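Local coordinates for putative diflavin flavoprotein A 3 (Synechocystis sp., PDB 6H0C) that probably passes electrons from NADH to oxygen, reducing it to water, the present chain being its flavodiiron core without the flavin reductase part, at residues A[31-36]-A[191-196]; A[195-200]-A[276-281]. All coordinates share one frame; numbering follows the deposited sequence.

Contact 1: residues A[31-36]-A[191-196]; sequences YGLQRG and YQEDRR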
ATOM      1  N   TYR A  31       5.300  10.277  -3.379  1.00 25.76           N
ATOM      2  CA  TYR A  31       6.152  11.305  -2.768  1.00 31.36           C
ATOM      3  C   TYR A  31       6.303  12.523  -3.686  1.00 31.29           C
ATOM      4  O   TYR A  31       7.168  13.371  -3.467  1.00 28.95           O
ATOM      5  CB  TYR A  31       7.538  10.729  -2.408  1.00 29.50           C
ATOM      6  CG  TYR A  31       7.438   9.536  -1.489  1.00 25.49           C
ATOM      7  CD1 TYR A  31       6.999   9.683  -0.179  1.00 28.19           C
ATOM      8  CD2 TYR A  31       7.750   8.257  -1.938  1.00 27.22           C
ATOM      9  CE1 TYR A  31       6.877   8.586   0.670  1.00 28.39           C
ATOM     10  CE2 TYR A  31       7.629   7.154  -1.099  1.00 30.91           C
ATOM     11  CZ  TYR A  31       7.191   7.327   0.204  1.00 31.08           C
ATOM     12  OH  TYR A  31       7.064   6.244   1.044  1.00 31.26           O
ATOM     13  N   GLY A  32       5.434  12.612  -4.689  1.00 30.17           N
ATOM     14  CA  GLY A  32       5.536  13.627  -5.725  1.00 30.88           C
ATOM     15  C   GLY A  32       5.512  15.080  -5.280  1.00 33.86           C
ATOM     16  O   GLY A  32       6.112  15.929  -5.934  1.00 35.91           O
ATOM     17  N   LEU A  33       4.822  15.378  -4.183  1.00 32.11           N
ATOM     18  CA  LEU A  33       4.752  16.752  -3.688  1.00 32.28           C
ATOM     19  C   LEU A  33       6.022  17.130  -2.926  1.00 34.52           C
ATOM     20  O   LEU A  33       6.191  18.278  -2.517  1.00 36.95           O
ATOM     21  CB  LEU A  33       3.516  16.946  -2.799  1.00 30.65           C
ATOM     22  CG  LEU A  33       2.189  16.568  -3.469  1.00 34.06           C
ATOM     23  CD1 LEU A  33       1.000  16.894  -2.584  1.00 29.98           C
ATOM     24  CD2 LEU A  33       2.069  17.260  -4.820  1.00 37.55           C
ATOM     25  N   GLN A  34       6.902  16.151  -2.742  1.00 33.24           N
ATOM     26  CA  GLN A  34       8.191  16.343  -2.071  1.00 32.72           C
ATOM     27  C   GLN A  34       8.098  17.180  -0.800  1.00 34.27           C
ATOM     28  O   GLN A  34       8.833  18.150  -0.630  1.00 36.01           O
ATOM     29  CB  GLN A  34       9.190  16.969  -3.034  1.00 36.43           C
ATOM     30  CG  GLN A  34       9.395  16.128  -4.279  1.00 41.68           C
ATOM     31  CD  GLN A  34      10.648  16.511  -5.023  1.00 50.17           C
ATOM     32  OE1 GLN A  34      11.666  16.838  -4.415  1.00 55.17           O
ATOM     33  NE2 GLN A  34      10.585  16.475  -6.347  1.00 51.34           N
ATOM     34  N   ARG A  35       7.182  16.789   0.083  0.67 32.84           N
ATOM     35  CA  ARG A  35       6.976  17.461   1.361  0.67 33.60           C
ATOM     36  C   ARG A  35       7.512  16.611   2.515  0.67 34.14           C
ATOM     37  O   ARG A  35       7.181  16.846   3.677  0.67 33.20           O
ATOM     38  CB  ARG A  35       5.488  17.765   1.582  0.67 33.23           C
ATOM     39  CG  ARG A  35       4.852  18.696   0.545  0.67 34.26           C
ATOM     40  CD  ARG A  35       3.582  19.346   1.100  0.67 38.37           C
ATOM     41  NE  ARG A  35       3.853  20.065   2.343  0.67 48.10           N
ATOM     42  CZ  ARG A  35       2.925  20.456   3.211  0.67 47.04           C
ATOM     43  NH1 ARG A  35       1.649  20.201   2.980  0.67 47.22           N
ATOM     44  NH2 ARG A  35       3.278  21.100   4.317  0.67 47.91           N
ATOM     45  N   GLY A  36       8.346  15.629   2.185  1.00 31.40           N
ATOM     46  CA  GLY A  36       8.832  14.671   3.160  1.00 28.97           C
ATOM     47  C   GLY A  36       7.744  13.691   3.579  1.00 29.09           C
ATOM     48  O   GLY A  36       6.662  13.636   2.991  1.00 27.42           O
ATOM     49  N   TYR A 191      -3.268  20.412   5.421  1.00 30.91           N
ATOM     50  CA  TYR A 191      -3.100  18.992   5.071  1.00 31.55           C
ATOM     51  C   TYR A 191      -4.010  18.519   3.934  1.00 33.54           C
ATOM     52  O   TYR A 191      -3.892  17.378   3.487  1.00 29.08           O
ATOM     53  CB  TYR A 191      -3.350  18.096   6.294  1.00 27.30           C
ATOM     54  CG  TYR A 191      -2.422  18.354   7.455  1.00 26.13           C
ATOM     55  CD1 TYR A 191      -1.074  18.032   7.381  1.00 28.24           C
ATOM     56  CD2 TYR A 191      -2.897  18.905   8.628  1.00 26.40           C
ATOM     57  CE1 TYR A 191      -0.227  18.268   8.442  1.00 28.89           C
ATOM     58  CE2 TYR A 191      -2.058  19.143   9.695  1.00 30.64           C
ATOM     59  CZ  TYR A 191      -0.727  18.823   9.599  1.00 30.53           C
ATOM     60  OH  TYR A 191       0.102  19.064  10.669  1.00 32.38           O
ATOM     61  N   GLN A 192      -4.922  19.381   3.482  1.00 32.50           N
ATOM     62  CA  GLN A 192      -5.918  18.992   2.483  1.00 32.10           C
ATOM     63  C   GLN A 192      -5.286  18.421   1.195  1.00 33.85           C
ATOM     64  O   GLN A 192      -5.629  17.305   0.769  1.00 28.93           O
ATOM     65  CB  GLN A 192      -6.834  20.187   2.159  1.00 30.15           C
ATOM     66  CG  GLN A 192      -7.345  20.237   0.711  1.00 52.89           C
ATOM     67  CD  GLN A 192      -8.452  19.224   0.417  1.00 73.29           C
ATOM     68  OE1 GLN A 192      -9.349  19.004   1.237  1.00 85.75           O
ATOM     69  NE2 GLN A 192      -8.394  18.608  -0.764  1.00 72.47           N
ATOM     70  N   GLU A 193      -4.361  19.165   0.587  1.00 28.05           N
ATOM     71  CA  GLU A 193      -3.758  18.721  -0.672  1.00 27.86           C
ATOM     72  C   GLU A 193      -2.979  17.423  -0.495  1.00 29.83           C
ATOM     73  O   GLU A 193      -3.086  16.512  -1.316  1.00 32.09           O
ATOM     74  CB  GLU A 193      -2.836  19.790  -1.262  1.00 31.82           C
ATOM     75  CG  GLU A 193      -2.358  19.450  -2.683  1.00 43.44           C
ATOM     76  CD  GLU A 193      -1.199  20.329  -3.179  1.00 57.58           C
ATOM     77  OE1 GLU A 193      -0.534  20.997  -2.347  1.00 63.14           O
ATOM     78  OE2 GLU A 193      -0.952  20.338  -4.409  1.00 54.84           O
ATOM     79  N   ASP A 194      -2.191  17.338   0.571  1.00 28.44           N
ATOM     80  CA  ASP A 194      -1.449  16.111   0.859  1.00 27.57           C
ATOM     81  C   ASP A 194      -2.375  14.899   1.036  1.00 30.20           C
ATOM     82  O   ASP A 194      -2.101  13.809   0.521  1.00 28.10           O
ATOM     83  CB  ASP A 194      -0.592  16.297   2.106  1.00 28.28           C
ATOM     84  CG  ASP A 194       0.479  17.342   1.907  1.00 40.57           C
ATOM     85  OD1 ASP A 194       0.610  18.231   2.776  1.00 44.17           O
ATOM     86  OD2 ASP A 194       1.178  17.276   0.871  1.00 40.20           O
ATOM     87  N   ARG A 195      -3.473  15.090   1.758  1.00 27.74           N
ATOM     88  CA  ARG A 195      -4.388  13.992   2.043  1.00 27.70           C
ATOM     89  C   ARG A 195      -5.117  13.515   0.783  1.00 28.15           C
ATOM     90  O   ARG A 195      -5.307  12.310   0.590  1.00 28.25           O
ATOM     91  CB  ARG A 195      -5.380  14.411   3.131  1.00 25.20           C
ATOM     92  CG  ARG A 195      -4.761  14.364   4.526  1.00 22.60           C
ATOM     93  CD  ARG A 195      -5.624  15.063   5.546  1.00 21.51           C
ATOM     94  NE  ARG A 195      -5.223  14.677   6.893  1.00 24.47           N
ATOM     95  CZ  ARG A 195      -5.614  15.297   8.002  1.00 25.59           C
ATOM     96  NH1 ARG A 195      -6.420  16.357   7.925  1.00 27.39           N
ATOM     97  NH2 ARG A 195      -5.195  14.862   9.187  1.00 23.67           N
ATOM     98  N   ARG A 196      -5.504  14.449  -0.082  1.00 24.98           N
ATOM     99  CA  ARG A 196      -6.139  14.096  -1.349  1.00 25.61           C
ATOM    100  C   ARG A 196      -5.149  13.391  -2.285  1.00 24.90           C
ATOM    101  O   ARG A 196      -5.491  12.406  -2.932  1.00 26.12           O
ATOM    102  CB  ARG A 196      -6.720  15.344  -2.031  1.00 32.20           C
ATOM    103  CG  ARG A 196      -7.342  15.095  -3.408  1.00 36.00           C
ATOM    104  CD  ARG A 196      -8.653  14.355  -3.286  1.00 50.65           C
ATOM    105  NE  ARG A 196      -8.939  13.531  -4.458  1.00 66.29           N
ATOM    106  CZ  ARG A 196      -9.878  13.801  -5.358  1.00 69.62           C
ATOM    107  NH1 ARG A 196     -10.636  14.882  -5.223  1.00 72.46           N
ATOM    108  NH2 ARG A 196     -10.062  12.986  -6.389  1.00 69.11           N
TER
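Leu33 reaches across to Asp194 and Glu193 of helix 189-202 with a single methyl group. Its CD1 lies 3.5 Å from Asp194 OD2 and 4.1 Å from Glu193 CD, touching two successive carboxylates with one branch. Leu33 CG stands beside the backbone N, and the next torsion sets CD1 anti to CA (chi2 -175°), making it the foremost point of the side chain. The loop makes a type I beta turn from Tyr31 to Gln34, closed by Gln34 N to Tyr31 O at 2.9 Å. Gln34 then takes a left-handed backbone conformation, and the chain brings Arg35 round to the same helix.

On the helix, Glu193 CG is anti to the backbone N (chi1 -171°) and the chain beyond it is extended, carrying the carboxylate out to the Leu33 methyl. Asp194 sets off along a different line but turns its carboxylate back to the loop. Its OD2 lies between Leu33 CD1 and Arg35 CD, the latter 3.2 Å away, while OD1 is the atom nearest the arginine's NH1. Arg35 has two conformers, and in the one given Arg35 NH1 and Asp194 OD1 are modelled 2.2 Å apart, too short to trust. An ion pair between the two side chains is likely, but its geometry is doubtful, including the way the arginine crosses the aspartate at about a right angle.

The carboxylate of buried Asp194 thus meets an exposed arginine on one side and a partly exposed leucine on the other. The contact joins the loop between strands 14-21 and 37-45 to helix 189-202, both parts of the metallo-beta-lactamase-like fold that forms the N-terminal half of flavodiiron cores.

Contact 2: residues A[195-200]-A[276-281]; sequences RRYYFD and IARGIT
Arg278 extends from its helix into the angle between Tyr197 and Asp200, and its guanidinium deals with each differently. The tyrosine presents its ring edge to a face of that group: Tyr197 CE1 is 3.7 Å from Arg278 NH2, and the two planes stand 88° apart. It is not a cation-pi contact, since Arg278 NH2 lies near the ring plane, at the edge. On the aspartate side, Arg278 NH1 approaches Asp200 OD2 obliquely at 3.5 Å, a long salt bridge. A bend at the second torsion of Arg278 (chi2 62°) turns the chain toward these partners.

The axes of 195-200 and 276-281 approach to 11.6 Å at 111°, so long side chains and water bridge the interface between the metallo-beta-lactamase-like domain, with helix 189-202, and the flavodoxin-like domain, with helix 268-281. The latter is the helix that follows strand 257-262 of the flavodoxin fold's parallel sheet.

Asp200 is held from its own helix as well. Arg196 approaches side-on, giving Asp200 OD1 bonds from NE at 2.9 Å and from NH2 at 3.2 Å; the carboxylate thus links two arginines. A water donates to Asp200 O at 2.6 Å and also lies 2.7 Å from Thr281 OG1. Tyr197 OH finds its stronger partner in the carbonyl of Ile29, and a second water connects it only weakly to Arg278 NE.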
ATOM      1  N   ARG A 195      -3.473  15.090   1.758  1.00 27.74           N
ATOM      2  CA  ARG A 195      -4.388  13.992   2.043  1.00 27.70           C
ATOM      3  C   ARG A 195      -5.117  13.515   0.783  1.00 28.15           C
ATOM      4  O   ARG A 195      -5.307  12.310   0.590  1.00 28.25           O
ATOM      5  CB  ARG A 195      -5.380  14.411   3.131  1.00 25.20           C
ATOM      6  CG  ARG A 195      -4.761  14.364   4.526  1.00 22.60           C
ATOM      7  CD  ARG A 195      -5.624  15.063   5.546  1.00 21.51           C
ATOM      8  NE  ARG A 195      -5.223  14.677   6.893  1.00 24.47           N
ATOM      9  CZ  ARG A 195      -5.614  15.297   8.002  1.00 25.59           C
ATOM     10  NH1 ARG A 195      -6.420  16.357   7.925  1.00 27.39           N
ATOM     11  NH2 ARG A 195      -5.195  14.862   9.187  1.00 23.67           N
ATOM     12  N   ARG A 196      -5.504  14.449  -0.082  1.00 24.98           N
ATOM     13  CA  ARG A 196      -6.139  14.096  -1.349  1.00 25.61           C
ATOM     14  C   ARG A 196      -5.149  13.391  -2.285  1.00 24.90           C
ATOM     15  O   ARG A 196      -5.491  12.406  -2.932  1.00 26.12           O
ATOM     16  CB  ARG A 196      -6.720  15.344  -2.031  1.00 32.20           C
ATOM     17  CG  ARG A 196      -7.342  15.095  -3.408  1.00 36.00           C
ATOM     18  CD  ARG A 196      -8.653  14.355  -3.286  1.00 50.65           C
ATOM     19  NE  ARG A 196      -8.939  13.531  -4.458  1.00 66.29           N
ATOM     20  CZ  ARG A 196      -9.878  13.801  -5.358  1.00 69.62           C
ATOM     21  NH1 ARG A 196     -10.636  14.882  -5.223  1.00 72.46           N
ATOM     22  NH2 ARG A 196     -10.062  12.986  -6.389  1.00 69.11           N
ATOM     23  N   TYR A 197      -3.925  13.904  -2.358  1.00 22.02           N
ATOM     24  CA  TYR A 197      -2.913  13.326  -3.228  1.00 21.67           C
ATOM     25  C   TYR A 197      -2.589  11.907  -2.764  1.00 23.59           C
ATOM     26  O   TYR A 197      -2.412  10.987  -3.570  1.00 25.95           O
ATOM     27  CB  TYR A 197      -1.655  14.197  -3.235  1.00 25.17           C
ATOM     28  CG  TYR A 197      -0.614  13.745  -4.227  1.00 29.41           C
ATOM     29  CD1 TYR A 197      -0.823  13.896  -5.595  1.00 34.75           C
ATOM     30  CD2 TYR A 197       0.573  13.150  -3.806  1.00 27.50           C
ATOM     31  CE1 TYR A 197       0.128  13.473  -6.516  1.00 35.10           C
ATOM     32  CE2 TYR A 197       1.523  12.729  -4.715  1.00 28.55           C
ATOM     33  CZ  TYR A 197       1.299  12.894  -6.068  1.00 30.62           C
ATOM     34  OH  TYR A 197       2.244  12.477  -6.980  1.00 32.30           O
ATOM     35  N   TYR A 198      -2.528  11.743  -1.447  1.00 24.32           N
ATOM     36  CA  TYR A 198      -2.303  10.446  -0.834  1.00 23.39           C
ATOM     37  C   TYR A 198      -3.419   9.485  -1.242  1.00 25.82           C
ATOM     38  O   TYR A 198      -3.152   8.374  -1.717  1.00 27.72           O
ATOM     39  CB  TYR A 198      -2.225  10.590   0.690  1.00 20.77           C
ATOM     40  CG  TYR A 198      -1.864   9.321   1.441  1.00 24.40           C
ATOM     41  CD1 TYR A 198      -2.842   8.384   1.784  1.00 22.07           C
ATOM     42  CD2 TYR A 198      -0.548   9.066   1.825  1.00 26.61           C
ATOM     43  CE1 TYR A 198      -2.519   7.231   2.482  1.00 22.01           C
ATOM     44  CE2 TYR A 198      -0.211   7.912   2.530  1.00 23.96           C
ATOM     45  CZ  TYR A 198      -1.201   7.002   2.862  1.00 25.69           C
ATOM     46  OH  TYR A 198      -0.866   5.858   3.560  1.00 21.95           O
ATOM     47  N   PHE A 199      -4.667   9.907  -1.076  1.00 22.39           N
ATOM     48  CA  PHE A 199      -5.789   9.073  -1.504  1.00 24.70           C
ATOM     49  C   PHE A 199      -5.691   8.695  -2.982  1.00 23.73           C
ATOM     50  O   PHE A 199      -5.818   7.527  -3.344  1.00 23.07           O
ATOM     51  CB  PHE A 199      -7.122   9.773  -1.250  1.00 25.26           C
ATOM     52  CG  PHE A 199      -8.312   8.982  -1.725  1.00 25.68           C
ATOM     53  CD1 PHE A 199      -8.738   9.068  -3.042  1.00 28.09           C
ATOM     54  CD2 PHE A 199      -8.986   8.135  -0.859  1.00 24.79           C
ATOM     55  CE1 PHE A 199      -9.828   8.334  -3.487  1.00 29.03           C
ATOM     56  CE2 PHE A 199     -10.083   7.401  -1.296  1.00 28.45           C
ATOM     57  CZ  PHE A 199     -10.504   7.500  -2.611  1.00 28.65           C
ATOM     58  N   ASP A 200      -5.477   9.696  -3.826  1.00 24.51           N
ATOM     59  CA  ASP A 200      -5.421   9.501  -5.267  1.00 25.33           C
ATOM     60  C   ASP A 200      -4.341   8.519  -5.699  1.00 31.26           C
ATOM     61  O   ASP A 200      -4.570   7.683  -6.572  1.00 32.51           O
ATOM     62  CB  ASP A 200      -5.193  10.835  -5.971  1.00 28.12           C
ATOM     63  CG  ASP A 200      -6.409  11.747  -5.901  1.00 37.94           C
ATOM     64  OD1 ASP A 200      -7.507  11.262  -5.529  1.00 33.50           O
ATOM     65  OD2 ASP A 200      -6.258  12.944  -6.231  1.00 38.17           O
ATOM     66  N   ILE A 276       1.485   4.759 -13.626  1.00 23.00           N
ATOM     67  CA  ILE A 276       0.517   4.641 -14.716  1.00 27.62           C
ATOM     68  C   ILE A 276      -0.923   4.816 -14.215  1.00 27.68           C
ATOM     69  O   ILE A 276      -1.719   5.529 -14.830  1.00 26.06           O
ATOM     70  CB  ILE A 276       0.660   3.289 -15.442  1.00 27.24           C
ATOM     71  CG1 ILE A 276       2.022   3.225 -16.145  1.00 27.25           C
ATOM     72  CG2 ILE A 276      -0.483   3.077 -16.429  1.00 22.05           C
ATOM     73  CD1 ILE A 276       2.361   1.862 -16.693  1.00 25.48           C
ATOM     74  N   ALA A 277      -1.253   4.185 -13.092  1.00 23.77           N
ATOM     75  CA  ALA A 277      -2.594   4.304 -12.538  1.00 24.46           C
ATOM     76  C   ALA A 277      -2.957   5.763 -12.249  1.00 25.00           C
ATOM     77  O   ALA A 277      -4.071   6.203 -12.517  1.00 26.11           O
ATOM     78  CB  ALA A 277      -2.723   3.468 -11.270  1.00 21.86           C
ATOM     79  N   ARG A 278      -2.013   6.507 -11.692  1.00 25.77           N
ATOM     80  CA  ARG A 278      -2.269   7.891 -11.331  1.00 25.88           C
ATOM     81  C   ARG A 278      -2.525   8.732 -12.590  1.00 31.59           C
ATOM     82  O   ARG A 278      -3.380   9.627 -12.593  1.00 30.20           O
ATOM     83  CB  ARG A 278      -1.102   8.437 -10.504  1.00 26.62           C
ATOM     84  CG  ARG A 278      -1.018   9.953 -10.399  1.00 31.80           C
ATOM     85  CD  ARG A 278      -2.222  10.588  -9.727  1.00 33.29           C
ATOM     86  NE  ARG A 278      -1.956  12.013  -9.537  1.00 43.24           N
ATOM     87  CZ  ARG A 278      -2.860  12.914  -9.167  1.00 44.95           C
ATOM     88  NH1 ARG A 278      -4.117  12.548  -8.952  1.00 40.00           N
ATOM     89  NH2 ARG A 278      -2.500  14.185  -9.021  1.00 45.11           N
ATOM     90  N   GLY A 279      -1.809   8.425 -13.666  1.00 26.62           N
ATOM     91  CA  GLY A 279      -2.050   9.089 -14.936  1.00 27.50           C
ATOM     92  C   GLY A 279      -3.464   8.833 -15.437  1.00 31.27           C
ATOM     93  O   GLY A 279      -4.104   9.724 -16.001  1.00 32.12           O
ATOM     94  N   ILE A 280      -3.960   7.613 -15.227  1.00 28.24           N
ATOM     95  CA  ILE A 280      -5.312   7.258 -15.651  1.00 26.45           C
ATOM     96  C   ILE A 280      -6.368   7.935 -14.781  1.00 29.04           C
ATOM     97  O   ILE A 280      -7.292   8.569 -15.306  1.00 30.35           O
ATOM     98  CB  ILE A 280      -5.537   5.730 -15.619  1.00 24.98           C
ATOM     99  CG1 ILE A 280      -4.662   5.038 -16.663  1.00 25.53           C
ATOM    100  CG2 ILE A 280      -6.996   5.380 -15.883  1.00 21.05           C
ATOM    101  CD1 ILE A 280      -4.715   3.514 -16.590  1.00 24.56           C
ATOM    102  N   THR A 281      -6.238   7.806 -13.460  1.00 24.99           N
ATOM    103  CA  THR A 281      -7.263   8.321 -12.555  1.00 29.67           C
ATOM    104  C   THR A 281      -7.315   9.853 -12.560  1.00 36.37           C
ATOM    105  O   THR A 281      -8.391  10.446 -12.408  1.00 33.56           O
ATOM    106  CB  THR A 281      -7.056   7.839 -11.099  1.00 27.18           C
ATOM    107  OG1 THR A 281      -5.777   8.274 -10.618  1.00 26.83           O
ATOM    108  CG2 THR A 281      -7.156   6.320 -11.009  1.00 22.59           C
TER
HETATM  109  O   HOH W   1       0.948  13.522 -10.055  1.00 48.04           O
HETATM  110  O   HOH W   2      -4.358   6.614  -8.959  1.00 25.81           O

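In the fold
Contacts 1 and 2 share helix 189-202, with Arg195 and Arg196 common to both ranges, and their centres lie about 11 Å apart. Contact 1 uses Glu193 and Asp194 to meet a loop of the same domain; one turn on, contact 2 uses Tyr197 and Asp200 to meet the flavodoxin-like domain. Tyr197 also joins them directly: its CD2 is 3.8 Å from Leu33 CG, and its OH is 3.7 Å from Gly32 CA, so Tyr197 packs on the loop 31-36 while its ring edge meets Arg278 across the domain interface. Flavodiiron proteins carry iron in the first domain and bind FMN through the second, and neither contact includes a metal or flavin.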